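Local coordinates for CYTH domain-containing protein (Pyrococcus horikoshii, PDB 2EEN) that is of unknown function but, as a dimeric CYTH-domain protein related to class IV adenylyl cyclases, probably binds a triphosphate compound within a beta-barrel tunnel, at residues A10-F15 / G131-E135; K17-F22 / I156-L160; D32-P38 / F101-V107. The contacts are given in a common frame with arbitrary orientation. Residue numbers count along the deposited sequence, not the author numbering.

Interaction 1 (A10-F15 / G131-E135)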
loop_
_atom_site.group_PDB
_atom_site.type_symbol
_atom_site.label_atom_id
_atom_site.label_comp_id
_atom_site.label_asym_id
_atom_site.label_seq_id
_atom_site.Cartn_x
_atom_site.Cartn_y
_atom_site.Cartn_z
ATOM N N ALA A 10 -32.164 0.236 -6.157
ATOM C CA ALA A 10 -33.123 0.597 -5.125
ATOM C C ALA A 10 -33.906 1.863 -5.445
ATOM O O ALA A 10 -33.805 2.420 -6.542
ATOM C CB ALA A 10 -32.407 0.745 -3.776
ATOM N N ASN A 11 -34.686 2.310 -4.467
ATOM C CA ASN A 11 -35.525 3.490 -4.597
ATOM C C ASN A 11 -35.968 3.898 -3.199
ATOM O O ASN A 11 -35.650 3.212 -2.226
ATOM C CB ASN A 11 -36.750 3.157 -5.443
ATOM C CG ASN A 11 -37.479 1.921 -4.942
ATOM O OD1 ASN A 11 -37.802 1.816 -3.757
ATOM N ND2 ASN A 11 -37.739 0.979 -5.840
ATOM N N ASP A 12 -36.708 5.000 -3.098
ATOM C CA ASP A 12 -37.176 5.479 -1.799
ATOM C C ASP A 12 -37.951 4.408 -1.036
ATOM O O ASP A 12 -37.869 4.327 0.192
ATOM C CB ASP A 12 -38.066 6.718 -1.964
ATOM C CG ASP A 12 -37.297 7.931 -2.453
ATOM O OD1 ASP A 12 -36.190 8.185 -1.934
ATOM O OD2 ASP A 12 -37.805 8.638 -3.350
ATOM N N GLU A 13 -38.707 3.599 -1.769
ATOM C CA GLU A 13 -39.504 2.533 -1.176
ATOM C C GLU A 13 -38.633 1.510 -0.454
ATOM O O GLU A 13 -38.881 1.181 0.709
ATOM C CB GLU A 13 -40.320 1.827 -2.264
ATOM C CG GLU A 13 -41.001 0.545 -1.813
ATOM C CD GLU A 13 -41.622 -0.215 -2.972
ATOM O OE1 GLU A 13 -42.649 0.255 -3.509
ATOM O OE2 GLU A 13 -41.083 -1.280 -3.346
ATOM N N ILE A 14 -37.618 1.002 -1.146
ATOM C CA ILE A 14 -36.724 0.012 -0.555
ATOM C C ILE A 14 -35.951 0.627 0.607
ATOM O O ILE A 14 -35.782 -0.002 1.652
ATOM C CB ILE A 14 -35.741 -0.544 -1.614
ATOM C CG1 ILE A 14 -36.517 -1.393 -2.626
ATOM C CG2 ILE A 14 -34.656 -1.378 -0.947
ATOM C CD1 ILE A 14 -35.693 -1.892 -3.796
ATOM N N PHE A 15 -35.488 1.859 0.418
ATOM C CA PHE A 15 -34.744 2.565 1.456
ATOM C C PHE A 15 -35.575 2.693 2.730
ATOM O O PHE A 15 -35.097 2.387 3.823
ATOM C CB PHE A 15 -34.334 3.959 0.960
ATOM C CG PHE A 15 -33.051 3.973 0.161
ATOM C CD1 PHE A 15 -32.604 2.831 -0.493
ATOM C CD2 PHE A 15 -32.297 5.139 0.060
ATOM C CE1 PHE A 15 -31.424 2.846 -1.236
ATOM C CE2 PHE A 15 -31.117 5.168 -0.681
ATOM C CZ PHE A 15 -30.678 4.016 -1.331
ATOM N N GLY A 131 -27.399 6.791 -8.956
ATOM C CA GLY A 131 -28.663 6.710 -8.250
ATOM C C GLY A 131 -28.622 5.817 -7.029
ATOM O O GLY A 131 -27.558 5.566 -6.464
ATOM N N LYS A 132 -29.789 5.325 -6.631
ATOM C CA LYS A 132 -29.914 4.476 -5.449
ATOM C C LYS A 132 -29.705 2.980 -5.660
ATOM O O LYS A 132 -30.225 2.384 -6.606
ATOM C CB LYS A 132 -31.289 4.678 -4.814
ATOM C CG LYS A 132 -31.548 6.075 -4.300
ATOM C CD LYS A 132 -32.952 6.176 -3.716
ATOM C CE LYS A 132 -33.140 7.463 -2.927
ATOM N NZ LYS A 132 -32.858 8.673 -3.742
ATOM N N PHE A 133 -28.944 2.384 -4.750
ATOM C CA PHE A 133 -28.671 0.953 -4.770
ATOM C C PHE A 133 -28.724 0.446 -3.342
ATOM O O PHE A 133 -28.698 1.225 -2.387
ATOM C CB PHE A 133 -27.275 0.643 -5.306
ATOM C CG PHE A 133 -27.094 0.961 -6.755
ATOM C CD1 PHE A 133 -26.967 2.279 -7.171
ATOM C CD2 PHE A 133 -27.039 -0.055 -7.698
ATOM C CE1 PHE A 133 -26.793 2.585 -8.516
ATOM C CE2 PHE A 133 -26.863 0.239 -9.054
ATOM C CZ PHE A 133 -26.737 1.563 -9.459
ATOM N N ILE A 134 -28.803 -0.869 -3.214
ATOM C CA ILE A 134 -28.800 -1.496 -1.910
ATOM C C ILE A 134 -27.832 -2.662 -1.994
ATOM O O ILE A 134 -27.851 -3.447 -2.946
ATOM C CB ILE A 134 -30.200 -1.995 -1.491
ATOM C CG1 ILE A 134 -30.104 -2.636 -0.100
ATOM C CG2 ILE A 134 -30.752 -2.976 -2.521
ATOM C CD1 ILE A 134 -31.436 -2.913 0.544
ATOM N N GLU A 135 -26.948 -2.748 -1.012
ATOM C CA GLU A 135 -25.983 -3.825 -0.983
ATOM C C GLU A 135 -26.161 -4.590 0.307
ATOM O O GLU A 135 -26.694 -4.061 1.284
ATOM C CB GLU A 135 -24.554 -3.282 -1.072
ATOM C CG GLU A 135 -24.158 -2.825 -2.474
ATOM C CD GLU A 135 -22.684 -2.464 -2.591
ATOM O OE1 GLU A 135 -21.863 -3.034 -1.842
ATOM O OE2 GLU A 135 -22.338 -1.623 -3.449
HETATM O O HOH W 1 -34.901 10.749 -2.164
#

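Interaction 2 (K17-F22 / I156-L160)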
loop_
_atom_site.group_PDB
_atom_site.type_symbol
_atom_site.label_atom_id
_atom_site.label_comp_id
_atom_site.label_asym_id
_atom_site.label_seq_id
_atom_site.Cartn_x
_atom_site.Cartn_y
_atom_site.Cartn_z
ATOM N N LYS A 17 -38.176 0.926 3.696
ATOM C CA LYS A 17 -38.466 -0.380 4.273
ATOM C C LYS A 17 -37.287 -0.839 5.120
ATOM O O LYS A 17 -37.463 -1.408 6.196
ATOM C CB LYS A 17 -38.771 -1.396 3.167
ATOM C CG LYS A 17 -39.336 -2.713 3.683
ATOM C CD LYS A 17 -39.931 -3.596 2.599
ATOM C CE LYS A 17 -40.603 -4.828 3.190
ATOM N NZ LYS A 17 -41.037 -5.729 2.088
ATOM N N VAL A 18 -36.078 -0.570 4.649
ATOM C CA VAL A 18 -34.903 -0.952 5.410
ATOM C C VAL A 18 -34.842 -0.166 6.713
ATOM O O VAL A 18 -34.540 -0.722 7.771
ATOM C CB VAL A 18 -33.617 -0.697 4.605
ATOM C CG1 VAL A 18 -32.411 -0.701 5.523
ATOM C CG2 VAL A 18 -33.471 -1.768 3.536
ATOM N N ARG A 19 -35.136 1.128 6.642
ATOM C CA ARG A 19 -35.087 1.973 7.830
ATOM C C ARG A 19 -36.105 1.545 8.878
ATOM O O ARG A 19 -35.889 1.736 10.079
ATOM C CB ARG A 19 -35.319 3.439 7.455
ATOM C CG ARG A 19 -34.293 4.007 6.490
ATOM C CD ARG A 19 -34.391 5.523 6.419
ATOM N NE ARG A 19 -33.514 6.084 5.397
ATOM C CZ ARG A 19 -33.895 6.365 4.155
ATOM N NH1 ARG A 19 -35.147 6.141 3.774
ATOM N NH2 ARG A 19 -33.023 6.865 3.294
ATOM N N GLU A 20 -37.206 0.958 8.421
ATOM C CA GLU A 20 -38.268 0.497 9.312
ATOM C C GLU A 20 -38.164 -0.996 9.634
ATOM O O GLU A 20 -39.031 -1.555 10.306
ATOM C CB GLU A 20 -39.632 0.792 8.680
ATOM C CG GLU A 20 -39.929 2.277 8.493
ATOM C CD GLU A 20 -40.292 2.975 9.793
ATOM O OE1 GLU A 20 -39.545 2.824 10.782
ATOM O OE2 GLU A 20 -41.323 3.683 9.824
ATOM N N THR A 21 -37.105 -1.647 9.166
ATOM C CA THR A 21 -36.941 -3.075 9.417
ATOM C C THR A 21 -35.673 -3.403 10.187
ATOM O O THR A 21 -35.635 -4.354 10.970
ATOM C CB THR A 21 -36.885 -3.874 8.100
ATOM O OG1 THR A 21 -38.091 -3.669 7.358
ATOM C CG2 THR A 21 -36.709 -5.359 8.387
ATOM N N PHE A 22 -34.634 -2.611 9.963
ATOM C CA PHE A 22 -33.359 -2.877 10.601
ATOM C C PHE A 22 -32.766 -1.745 11.406
ATOM O O PHE A 22 -33.041 -0.570 11.180
ATOM C CB PHE A 22 -32.343 -3.302 9.541
ATOM C CG PHE A 22 -32.770 -4.490 8.737
ATOM C CD1 PHE A 22 -32.853 -5.750 9.322
ATOM C CD2 PHE A 22 -33.088 -4.352 7.389
ATOM C CE1 PHE A 22 -33.245 -6.861 8.575
ATOM C CE2 PHE A 22 -33.478 -5.451 6.636
ATOM C CZ PHE A 22 -33.558 -6.708 7.229
ATOM N N ILE A 156 -32.891 -12.138 1.584
ATOM C CA ILE A 156 -33.102 -10.965 2.424
ATOM C C ILE A 156 -33.433 -9.735 1.578
ATOM O O ILE A 156 -34.370 -8.998 1.883
ATOM C CB ILE A 156 -31.860 -10.681 3.291
ATOM C CG1 ILE A 156 -31.693 -11.796 4.326
ATOM C CG2 ILE A 156 -31.997 -9.337 3.986
ATOM C CD1 ILE A 156 -30.376 -11.754 5.056
ATOM N N LEU A 157 -32.673 -9.519 0.509
ATOM C CA LEU A 157 -32.926 -8.372 -0.355
ATOM C C LEU A 157 -34.257 -8.469 -1.095
ATOM O O LEU A 157 -34.981 -7.480 -1.206
ATOM C CB LEU A 157 -31.788 -8.197 -1.363
ATOM C CG LEU A 157 -30.496 -7.688 -0.726
ATOM C CD1 LEU A 157 -29.479 -7.384 -1.809
ATOM C CD2 LEU A 157 -30.798 -6.440 0.096
ATOM N N ARG A 158 -34.586 -9.656 -1.592
ATOM C CA ARG A 158 -35.846 -9.815 -2.306
ATOM C C ARG A 158 -37.022 -9.600 -1.361
ATOM O O ARG A 158 -38.065 -9.077 -1.761
ATOM C CB ARG A 158 -35.914 -11.192 -2.976
ATOM C CG ARG A 158 -35.079 -11.259 -4.249
ATOM C CD ARG A 158 -35.304 -12.534 -5.038
ATOM N NE ARG A 158 -34.732 -12.404 -6.374
ATOM C CZ ARG A 158 -35.247 -11.637 -7.332
ATOM N NH1 ARG A 158 -36.353 -10.938 -7.109
ATOM N NH2 ARG A 158 -34.642 -11.551 -8.510
ATOM N N GLU A 159 -36.847 -9.970 -0.096
ATOM C CA GLU A 159 -37.910 -9.783 0.880
ATOM C C GLU A 159 -38.111 -8.304 1.193
ATOM O O GLU A 159 -39.134 -7.914 1.763
ATOM C CB GLU A 159 -37.598 -10.550 2.162
ATOM C CG GLU A 159 -37.681 -12.059 1.997
ATOM C CD GLU A 159 -39.104 -12.623 1.936
ATOM O OE1 GLU A 159 -40.105 -11.875 2.060
ATOM O OE2 GLU A 159 -39.204 -13.859 1.796
ATOM N N LEU A 160 -37.136 -7.482 0.815
ATOM C CA LEU A 160 -37.212 -6.042 1.035
ATOM C C LEU A 160 -37.772 -5.322 -0.186
ATOM O O LEU A 160 -38.078 -4.132 -0.129
ATOM C CB LEU A 160 -35.829 -5.490 1.362
ATOM C CG LEU A 160 -35.277 -5.922 2.719
ATOM C CD1 LEU A 160 -33.805 -5.540 2.810
ATOM C CD2 LEU A 160 -36.089 -5.276 3.834
#

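Interaction 3 (D32-P38 / F101-V107)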
loop_
_atom_site.group_PDB
_atom_site.type_symbol
_atom_site.label_atom_id
_atom_site.label_comp_id
_atom_site.label_asym_id
_atom_site.label_seq_id
_atom_site.Cartn_x
_atom_site.Cartn_y
_atom_site.Cartn_z
ATOM N N ASP A 32 -14.316 7.351 -3.640
ATOM C CA ASP A 32 -13.373 6.350 -4.116
ATOM C C ASP A 32 -12.663 6.765 -5.376
ATOM O O ASP A 32 -13.266 7.346 -6.281
ATOM C CB ASP A 32 -14.080 5.027 -4.419
ATOM C CG ASP A 32 -14.743 4.432 -3.211
ATOM O OD1 ASP A 32 -14.195 4.591 -2.107
ATOM O OD2 ASP A 32 -15.802 3.789 -3.370
ATOM N N ILE A 33 -11.373 6.469 -5.433
ATOM C CA ILE A 33 -10.614 6.745 -6.634
ATOM C C ILE A 33 -10.159 5.375 -7.115
ATOM O O ILE A 33 -9.485 4.645 -6.381
ATOM C CB ILE A 33 -9.375 7.637 -6.377
ATOM C CG1 ILE A 33 -9.802 9.040 -5.926
ATOM C CG2 ILE A 33 -8.580 7.776 -7.661
ATOM C CD1 ILE A 33 -8.678 10.027 -5.786
ATOM N N TYR A 34 -10.566 5.009 -8.323
ATOM C CA TYR A 34 -10.172 3.726 -8.887
ATOM C C TYR A 34 -9.026 3.934 -9.850
ATOM O O TYR A 34 -8.990 4.926 -10.579
ATOM C CB TYR A 34 -11.346 3.068 -9.602
ATOM C CG TYR A 34 -12.322 2.443 -8.651
ATOM C CD1 TYR A 34 -12.163 1.128 -8.223
ATOM C CD2 TYR A 34 -13.404 3.173 -8.165
ATOM C CE1 TYR A 34 -13.065 0.555 -7.333
ATOM C CE2 TYR A 34 -14.310 2.607 -7.273
ATOM C CZ TYR A 34 -14.132 1.301 -6.864
ATOM O OH TYR A 34 -15.020 0.750 -5.977
ATOM N N TYR A 35 -8.100 2.984 -9.858
ATOM C CA TYR A 35 -6.908 3.055 -10.687
ATOM C C TYR A 35 -6.780 1.989 -11.747
ATOM O O TYR A 35 -7.379 0.921 -11.655
ATOM C CB TYR A 35 -5.679 2.965 -9.790
ATOM C CG TYR A 35 -5.557 4.111 -8.838
ATOM C CD1 TYR A 35 -6.152 4.057 -7.580
ATOM C CD2 TYR A 35 -4.866 5.266 -9.197
ATOM C CE1 TYR A 35 -6.062 5.126 -6.701
ATOM C CE2 TYR A 35 -4.767 6.337 -8.326
ATOM C CZ TYR A 35 -5.366 6.260 -7.081
ATOM O OH TYR A 35 -5.262 7.316 -6.213
ATOM N N GLN A 36 -5.980 2.299 -12.763
ATOM C CA GLN A 36 -5.685 1.357 -13.824
ATOM C C GLN A 36 -4.259 0.921 -13.556
ATOM O O GLN A 36 -3.442 1.705 -13.072
ATOM C CB GLN A 36 -5.766 2.024 -15.197
ATOM C CG GLN A 36 -5.303 1.141 -16.354
ATOM C CD GLN A 36 -6.079 -0.168 -16.471
ATOM O OE1 GLN A 36 -5.938 -1.069 -15.639
ATOM N NE2 GLN A 36 -6.904 -0.276 -17.511
ATOM N N HIS A 37 -3.980 -0.337 -13.852
ATOM C CA HIS A 37 -2.661 -0.911 -13.670
ATOM C C HIS A 37 -1.767 -0.388 -14.790
ATOM O O HIS A 37 -2.217 -0.191 -15.914
ATOM C CB HIS A 37 -2.771 -2.428 -13.734
ATOM C CG HIS A 37 -1.545 -3.151 -13.281
ATOM N ND1 HIS A 37 -0.416 -3.275 -14.065
ATOM C CD2 HIS A 37 -1.278 -3.809 -12.129
ATOM C CE1 HIS A 37 0.491 -3.980 -13.413
ATOM N NE2 HIS A 37 -0.007 -4.317 -12.236
ATOM N N PRO A 38 -0.486 -0.151 -14.494
ATOM C CA PRO A 38 0.424 0.356 -15.524
ATOM C C PRO A 38 0.767 -0.632 -16.634
ATOM O O PRO A 38 1.090 -0.226 -17.751
ATOM C CB PRO A 38 1.660 0.754 -14.719
ATOM C CG PRO A 38 1.652 -0.243 -13.585
ATOM C CD PRO A 38 0.185 -0.235 -13.185
ATOM N N PHE A 101 0.157 3.870 -11.731
ATOM C CA PHE A 101 -1.264 3.609 -11.567
ATOM C C PHE A 101 -1.956 4.931 -11.780
ATOM O O PHE A 101 -1.735 5.889 -11.039
ATOM C CB PHE A 101 -1.569 3.078 -10.168
ATOM C CG PHE A 101 -1.041 1.708 -9.931
ATOM C CD1 PHE A 101 0.300 1.511 -9.615
ATOM C CD2 PHE A 101 -1.863 0.600 -10.096
ATOM C CE1 PHE A 101 0.813 0.224 -9.463
ATOM C CE2 PHE A 101 -1.360 -0.686 -9.949
ATOM C CZ PHE A 101 -0.018 -0.876 -9.635
ATOM N N LYS A 102 -2.796 4.974 -12.804
ATOM C CA LYS A 102 -3.501 6.189 -13.147
ATOM C C LYS A 102 -4.973 6.126 -12.789
ATOM O O LYS A 102 -5.622 5.095 -12.966
ATOM C CB LYS A 102 -3.336 6.458 -14.643
ATOM C CG LYS A 102 -1.874 6.604 -15.067
ATOM C CD LYS A 102 -1.234 7.807 -14.382
ATOM C CE LYS A 102 0.260 7.890 -14.649
ATOM N NZ LYS A 102 0.987 7.563 -13.391
ATOM N N GLU A 103 -5.485 7.243 -12.286
ATOM C CA GLU A 103 -6.882 7.330 -11.909
ATOM C C GLU A 103 -7.743 7.074 -13.136
ATOM O O GLU A 103 -7.511 7.643 -14.206
ATOM C CB GLU A 103 -7.198 8.715 -11.344
ATOM C CG GLU A 103 -8.642 8.874 -10.895
ATOM C CD GLU A 103 -9.026 10.321 -10.648
ATOM O OE1 GLU A 103 -8.237 11.044 -10.004
ATOM O OE2 GLU A 103 -10.121 10.731 -11.091
ATOM N N VAL A 104 -8.729 6.202 -12.975
ATOM C CA VAL A 104 -9.651 5.875 -14.045
ATOM C C VAL A 104 -10.905 6.697 -13.819
ATOM O O VAL A 104 -11.419 7.340 -14.734
ATOM C CB VAL A 104 -10.024 4.388 -14.022
ATOM C CG1 VAL A 104 -11.077 4.097 -15.079
ATOM C CG2 VAL A 104 -8.789 3.547 -14.263
ATOM N N LEU A 105 -11.385 6.685 -12.583
ATOM C CA LEU A 105 -12.588 7.423 -12.238
ATOM C C LEU A 105 -12.744 7.555 -10.734
ATOM O O LEU A 105 -12.189 6.763 -9.967
ATOM C CB LEU A 105 -13.813 6.702 -12.800
ATOM C CG LEU A 105 -15.117 7.499 -12.743
ATOM C CD1 LEU A 105 -15.026 8.710 -13.658
ATOM C CD2 LEU A 105 -16.263 6.612 -13.167
ATOM N N LYS A 106 -13.495 8.570 -10.327
ATOM C CA LYS A 106 -13.779 8.810 -8.926
ATOM C C LYS A 106 -15.253 8.519 -8.703
ATOM O O LYS A 106 -16.116 9.068 -9.391
ATOM C CB LYS A 106 -13.490 10.257 -8.555
ATOM C CG LYS A 106 -12.016 10.584 -8.411
ATOM C CD LYS A 106 -11.822 11.825 -7.556
ATOM C CE LYS A 106 -10.950 12.850 -8.282
ATOM N NZ LYS A 106 -10.902 12.662 -9.764
ATOM N N VAL A 107 -15.538 7.651 -7.740
ATOM C CA VAL A 107 -16.910 7.284 -7.430
ATOM C C VAL A 107 -17.265 7.862 -6.072
ATOM O O VAL A 107 -16.593 7.602 -5.082
ATOM C CB VAL A 107 -17.084 5.747 -7.407
ATOM C CG1 VAL A 107 -18.536 5.390 -7.115
ATOM C CG2 VAL A 107 -16.648 5.159 -8.741
HETATM O O HOH W 2 -17.975 5.482 -3.535
#

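Interaction 1 (A10-F15 / G131-E135)
A long lysine can serve as both grease and charge, and Lys132 shows how. It gives up more surface than any other residue of the contact, its aliphatic part lying over the ring of Phe15 on helix 12-19. Lys132 CD sits 4.0 Å from the centroid of the Phe15 ring and 22° off its normal, a CH-pi contact, while Lys132 CB comes within 3.6 Å of Phe15 CZ. The ring edge turns to the neighbouring backbone, with Phe15 CE1 3.4 Å from Phe133 O. Ala10 comes second: its amide donates to the carbonyl of Lys132 (N to O, 2.9 Å), continuing the antiparallel pairing of strand 3-9 with strand 131-139 one step past the Gly8-Ile134 pair before the chain turns into the helix. A small side chain suits this crowded spot: Ala10 CB lies 3.7 Å from Phe133 C and 4.2 Å from Ile134 CB. Asn11 starts the helix as its N-cap, OD1 accepting from Ile14 N at 2.7 Å, and Ile14 CG2 then meets Ile134 CD1 at 3.9 Å. Phe133 points the other way, toward Tyr9 and Tyr170. The preceding strand 3-9 carries Glu5 and Lys7 of the ExExK signature of the CYTH family. At the tip, Lys132 pairs with Glu126; Asp12 OD1 is a longer ionic partner, 3.8 Å from NZ, with a water bridging Asp12 OD1 and, weakly, Lys132 NZ. Chemically, a backbone bond and a side-chain N-cap mark the passage from strand to helix, apolar contact seats the helix, and the charged end of Lys132 is carried to the periphery.

Interaction 2 (K17-F22 / I156-L160)
On one face of the antiparallel sheet that forms the CYTH tunnel, segments of helix 12-19 with the turn after it, and of helix 146-160, meet. The principal bump is Leu160, with far more surface covered than any other residue of the pair. It fills a hollow formed by Lys17, Val18, Thr21 and Phe22, residues brought together because the chain keeps curling after the helix: Phe22 N bonds to Val18 O at 2.9 Å, and Thr21 OG1 donates to Lys17 O at 2.6 Å. Both methyls of Leu160 meet the Phe22 ring, CD1 and CD2 each 3.8 Å from Phe22 CE2; Leu160 CD1 also lies 3.9 Å from Val18 CG2, and Leu160 CD2 4.1 Å from Lys17 CG, with Thr21 OG1 a looser neighbour of CD2 at 4.4 Å. Phe22 is a broader, flatter bump. Its ring reaches across to a shallower contact one turn earlier on the partner helix, where CZ comes 4.5 Å from Ile156 CG2. The floor under both bumps is the sheet: Ile122 of strand 120-127 touches Phe22, Ile156 and Leu160, while Val18 rests against Leu124 and Ile134. The join between the helices is thus continuous with the packing that seats each of them on the tunnel wall. On the outward side the extended Lys17 closes the hollow, its aliphatic chain passing over the backbone of Leu160 with CD 3.3 Å from Leu160 O. All four of its chi angles are near t, and that full extension brings Lys17 NZ to the carbonyl Glu159 O, a 2.9 Å hydrogen bond.

Interaction 3 (D32-P38 / F101-V107)
The apolar centre of the contact is Phe101, its most covered residue, at the end where the strands give way to loops. Pro38 CD stands over one face of its ring, 3.5 Å from the centroid, in a CH-pi contact, and the ring turns its edge to the face of His37, centroids 5.2 Å apart and planes at 71°. Tyr35 CD2 packs 4.1 Å from Phe101 CB. This cluster borders the dimer interface: His37 NE2 bonds to Leu99 O of the second subunit, near Cys39, which forms an interchain disulfide. Farther along, on the face covered by helix 170-176, Tyr34 CE2 touches Val107 CG2 at 3.8 Å, while Tyr34 OH reaches Arg50. Along the whole pair runs the antiparallel ladder, with Asp32 N to Val107 O at 2.7 Å, Tyr34 N to Leu105 O at 2.9 Å and Gln36 N to Lys102 O at 2.8 Å. At the polar edge, Lys106 NZ and Glu103 OE2 form a very short salt bridge of 2.5 Å beside Ile33. Asp32, paired with Arg52, also shares a water with Val107 O. The ladder slips by one residue where Tyr34 O accepts from Val104 N at 2.7 Å: Val104 and Leu105 both face Tyr34, the signature of a classic beta bulge, here set in the strongly twisted strands of a CYTH tunnel.

How the interactions relate
The three contacts show how one antiparallel sheet is both built and covered. Interactions 1 and 2 share helix 12-19, have centres 10 Å apart and merge through Ile134, whose CD1 lies 3.6 Å from Leu157 CD2. Their segments alternate along the chain, so the N-terminal helix is held against both strand 131-139 and the helix that follows it. Interaction 3 pairs two central strands, 23-36 and 102-117; along the sequence it falls between the halves of the other two. Its centre is 26 Å from that of interaction 1 and 33 Å from that of interaction 2. The first two seat helices 12-19 and 146-160 on the sheet; interaction 3, flanked by helices 89-98 and 170-176, also reaches the second subunit.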